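Local atomic coordinates of iron-chelator utilization protein (Thermobifida fusca TM51, PDB entry 4YHB), a protein that binds flavin-adenine dinucleotide and, as a siderophore-interacting oxidoreductase, probably helps to release iron from siderophores by reducing it. Residues T90-D95 and A155-E160. Numbering follows the deposited sequence.
With FAD (flavin-adenine dinucleotide), chain C.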
loop_
_atom_site.group_PDB
_atom_site.type_symbol
_atom_site.label_atom_id
_atom_site.label_comp_id
_atom_site.label_asym_id
_atom_site.label_seq_id
_atom_site.Cartn_x
_atom_site.Cartn_y
_atom_site.Cartn_z
ATOM N N THR A 90 -1.687 -1.352 3.314
ATOM C CA THR A 90 -0.369 -0.915 3.749
ATOM C C THR A 90 -0.371 -0.314 5.156
ATOM O O THR A 90 -1.326 0.353 5.560
ATOM C CB THR A 90 0.200 0.120 2.756
ATOM O OG1 THR A 90 0.307 -0.486 1.460
ATOM C CG2 THR A 90 1.583 0.639 3.205
ATOM N N VAL A 91 0.707 -0.569 5.903
ATOM C CA VAL A 91 0.998 0.195 7.106
ATOM C C VAL A 91 1.466 1.580 6.682
ATOM O O VAL A 91 2.640 1.767 6.378
ATOM C CB VAL A 91 2.081 -0.499 7.975
ATOM C CG1 VAL A 91 2.390 0.341 9.223
ATOM C CG2 VAL A 91 1.618 -1.883 8.356
ATOM N N ARG A 92 0.543 2.537 6.622
ATOM C CA ARG A 92 0.886 3.902 6.221
ATOM C C ARG A 92 1.832 4.550 7.225
ATOM O O ARG A 92 2.784 5.216 6.845
ATOM C CB ARG A 92 -0.376 4.759 6.066
ATOM C CG ARG A 92 -0.102 6.210 5.619
ATOM C CD ARG A 92 0.618 6.281 4.271
ATOM N NE ARG A 92 0.987 7.661 3.930
ATOM C CZ ARG A 92 2.055 8.278 4.427
ATOM N NH1 ARG A 92 2.834 7.648 5.294
ATOM N NH2 ARG A 92 2.330 9.524 4.082
ATOM N N ARG A 93 1.545 4.361 8.508
ATOM C CA ARG A 93 2.451 4.737 9.584
ATOM C C ARG A 93 2.180 3.836 10.775
ATOM O O ARG A 93 1.050 3.376 10.985
ATOM C CB ARG A 93 2.287 6.207 10.019
ATOM C CG ARG A 93 2.593 7.278 8.958
ATOM C CD ARG A 93 2.716 8.679 9.575
ATOM N NE ARG A 93 2.925 9.706 8.554
ATOM C CZ ARG A 93 2.063 10.681 8.284
ATOM N NH1 ARG A 93 0.931 10.786 8.974
ATOM N NH2 ARG A 93 2.342 11.567 7.332
ATOM N N PHE A 94 3.219 3.582 11.556
ATOM C CA PHE A 94 3.030 2.921 12.834
ATOM C C PHE A 94 3.776 3.688 13.907
ATOM O O PHE A 94 4.989 3.870 13.819
ATOM C CB PHE A 94 3.510 1.475 12.803
ATOM C CG PHE A 94 3.507 0.828 14.157
ATOM C CD1 PHE A 94 2.358 0.832 14.931
ATOM C CD2 PHE A 94 4.643 0.234 14.664
ATOM C CE1 PHE A 94 2.338 0.246 16.191
ATOM C CE2 PHE A 94 4.627 -0.360 15.922
ATOM C CZ PHE A 94 3.472 -0.346 16.685
ATOM N N ASP A 95 3.046 4.129 14.920
ATOM C CA ASP A 95 3.631 4.917 15.996
ATOM C C ASP A 95 3.585 4.094 17.279
ATOM O O ASP A 95 2.525 3.947 17.888
ATOM C CB ASP A 95 2.875 6.238 16.150
ATOM C CG ASP A 95 3.592 7.232 17.063
ATOM O OD1 ASP A 95 4.433 6.811 17.885
ATOM O OD2 ASP A 95 3.300 8.443 16.958
ATOM N N ALA A 155 4.211 4.238 -1.334
ATOM C CA ALA A 155 5.114 5.190 -1.996
ATOM C C ALA A 155 5.326 6.457 -1.163
ATOM O O ALA A 155 6.457 6.938 -1.031
ATOM C CB ALA A 155 4.589 5.558 -3.394
ATOM N N ALA A 156 4.244 6.986 -0.596
ATOM C CA ALA A 156 4.329 8.197 0.213
ATOM C C ALA A 156 5.119 7.940 1.495
ATOM O O ALA A 156 5.915 8.788 1.924
ATOM C CB ALA A 156 2.937 8.727 0.540
ATOM N N ARG A 157 4.913 6.769 2.099
ATOM C CA ARG A 157 5.672 6.411 3.295
ATOM C C ARG A 157 7.158 6.345 2.974
ATOM O O ARG A 157 7.983 6.822 3.742
ATOM C CB ARG A 157 5.212 5.072 3.882
ATOM C CG ARG A 157 6.094 4.633 5.046
ATOM C CD ARG A 157 5.549 3.428 5.783
ATOM N NE ARG A 157 6.518 2.942 6.774
ATOM C CZ ARG A 157 6.341 1.863 7.528
ATOM N NH1 ARG A 157 5.221 1.162 7.410
ATOM N NH2 ARG A 157 7.282 1.484 8.401
ATOM N N ARG A 158 7.488 5.750 1.832
ATOM C CA ARG A 158 8.865 5.680 1.351
ATOM C C ARG A 158 9.471 7.076 1.192
ATOM O O ARG A 158 10.537 7.372 1.737
ATOM C CB ARG A 158 8.917 4.928 0.025
ATOM C CG ARG A 158 10.284 4.894 -0.650
ATOM C CD ARG A 158 11.292 4.290 0.283
ATOM N NE ARG A 158 12.193 3.353 -0.380
ATOM C CZ ARG A 158 13.269 2.853 0.216
ATOM N NH1 ARG A 158 13.544 3.217 1.462
ATOM N NH2 ARG A 158 14.055 1.991 -0.420
ATOM N N ILE A 159 8.772 7.934 0.458
ATOM C CA ILE A 159 9.237 9.295 0.233
ATOM C C ILE A 159 9.483 10.043 1.543
ATOM O O ILE A 159 10.501 10.717 1.695
ATOM C CB ILE A 159 8.232 10.078 -0.624
ATOM C CG1 ILE A 159 8.268 9.554 -2.049
ATOM C CG2 ILE A 159 8.565 11.546 -0.630
ATOM C CD1 ILE A 159 7.220 10.160 -2.967
ATOM N N GLU A 160 8.574 9.907 2.504
ATOM C CA GLU A 160 8.691 10.687 3.724
ATOM C C GLU A 160 9.783 10.144 4.657
ATOM O O GLU A 160 10.212 10.837 5.570
ATOM C CB GLU A 160 7.331 10.771 4.425
ATOM C CG GLU A 160 6.348 11.628 3.609
ATOM C CD GLU A 160 5.031 11.934 4.311
ATOM O OE1 GLU A 160 4.621 11.153 5.214
ATOM O OE2 GLU A 160 4.399 12.958 3.936
HETATM P PA FAD C . -12.435 -6.377 -3.695
HETATM O O1A FAD C . -13.537 -7.289 -3.137
HETATM O O2A FAD C . -11.008 -7.027 -3.542
HETATM O O5B FAD C . -12.665 -6.243 -5.284
HETATM C C5B FAD C . -13.933 -6.046 -5.796
HETATM C C4B FAD C . -13.829 -5.317 -7.150
HETATM O O4B FAD C . -13.381 -3.997 -7.004
HETATM C C3B FAD C . -12.906 -5.973 -8.087
HETATM O O3B FAD C . -13.492 -5.874 -9.345
HETATM C C2B FAD C . -11.718 -5.190 -8.022
HETATM O O2B FAD C . -10.988 -5.135 -9.242
HETATM C C1B FAD C . -12.210 -3.835 -7.732
HETATM N N9A FAD C . -11.305 -2.996 -6.957
HETATM C C8A FAD C . -10.532 -3.378 -5.918
HETATM N N7A FAD C . -9.862 -2.310 -5.465
HETATM C C5A FAD C . -10.244 -1.236 -6.195
HETATM C C6A FAD C . -9.901 0.116 -6.190
HETATM N N6A FAD C . -8.970 0.606 -5.235
HETATM N N1A FAD C . -10.466 0.947 -7.082
HETATM C C2A FAD C . -11.358 0.491 -7.986
HETATM N N3A FAD C . -11.709 -0.799 -8.018
HETATM C C4A FAD C . -11.155 -1.672 -7.147
HETATM N N1 FAD C . -5.440 -0.437 -1.062
HETATM C C2 FAD C . -5.656 0.704 -0.405
HETATM O O2 FAD C . -6.668 1.351 -0.626
HETATM N N3 FAD C . -4.724 1.112 0.511
HETATM C C4 FAD C . -3.607 0.396 0.763
HETATM O O4 FAD C . -2.818 0.810 1.601
HETATM C C4X FAD C . -3.352 -0.796 0.083
HETATM N N5 FAD C . -2.223 -1.567 0.294
HETATM C C5X FAD C . -2.055 -2.723 -0.390
HETATM C C6 FAD C . -0.919 -3.510 -0.174
HETATM C C7 FAD C . -0.751 -4.578 -0.798
HETATM C C7M FAD C . 0.539 -5.355 -0.473
HETATM C C8 FAD C . -1.513 -5.081 -1.639
HETATM C C8M FAD C . -1.257 -6.366 -2.375
HETATM C C9 FAD C . -2.676 -4.437 -1.968
HETATM C C9A FAD C . -3.116 -3.110 -1.353
HETATM N N10 FAD C . -4.182 -2.348 -1.546
HETATM C C10 FAD C . -4.332 -1.196 -0.856
HETATM C "C1'" FAD C . -5.204 -2.760 -2.532
HETATM C "C2'" FAD C . -6.359 -3.481 -1.909
HETATM O "O2'" FAD C . -5.910 -4.629 -1.304
HETATM C "C3'" FAD C . -7.400 -3.798 -3.040
HETATM O "O3'" FAD C . -7.736 -2.587 -3.638
HETATM C "C4'" FAD C . -8.591 -4.611 -2.610
HETATM O "O4'" FAD C . -9.152 -5.222 -3.693
HETATM C "C5'" FAD C . -9.696 -3.772 -1.945
HETATM O "O5'" FAD C . -10.630 -4.551 -1.239
HETATM P P FAD C . -12.137 -4.428 -1.701
HETATM O O1P FAD C . -12.844 -5.439 -0.771
HETATM O O2P FAD C . -12.415 -2.900 -1.709
HETATM O O3P FAD C . -12.706 -4.918 -3.092
#
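Two neighbouring arginines, Arg92 and Arg93, converge on a single carboxylate oxygen, OE1 of Glu160. Arg93 NH2 reaches Glu160 OE1 at 3.1 Å on its syn lone pair, with guanidinium and carboxylate nearly coplanar. Arg92 NH2, 3.0 Å from Glu160 OE1, comes from above the carboxylate plane through an almost straight bond (172°), so the two donors do not compete for one direction. Consecutive residues can share this target because Arg92 and Arg93 form a classic beta bulge opposite Thr102, and because the Arg92 chain, leaving the backbone away from the helix, is bent where chi2 (59°) places CD. The Arg92 guanidinium has one face over Ala156 C and Arg157 N, offset toward the rim; the small Ala156 allows this approach, its CB 3.7 Å from Arg92 NH2. The contact joins the FAD-binding beta barrel to helix 152-161 of the parallel-sheet domain of the NAD-ferredoxin clan, the two-domain plan of the ferredoxin-NADP+ reductase superfamily. Arg157 binds in the other direction: its fully extended chain slides past Arg92, and Arg157 NH1 donates to Val91 O at 2.8 Å. Just before Val91, Thr90 N donates a hydrogen bond to FAD O4 at 3.0 Å. An alanine in place of Glu160 would probably leave both arginines without their shared counter-charge and their guanidinium groups freer to turn. Glu160 OE2 also accepts from the backbone N of Asp184, which helps fix the carboxylate's rotation.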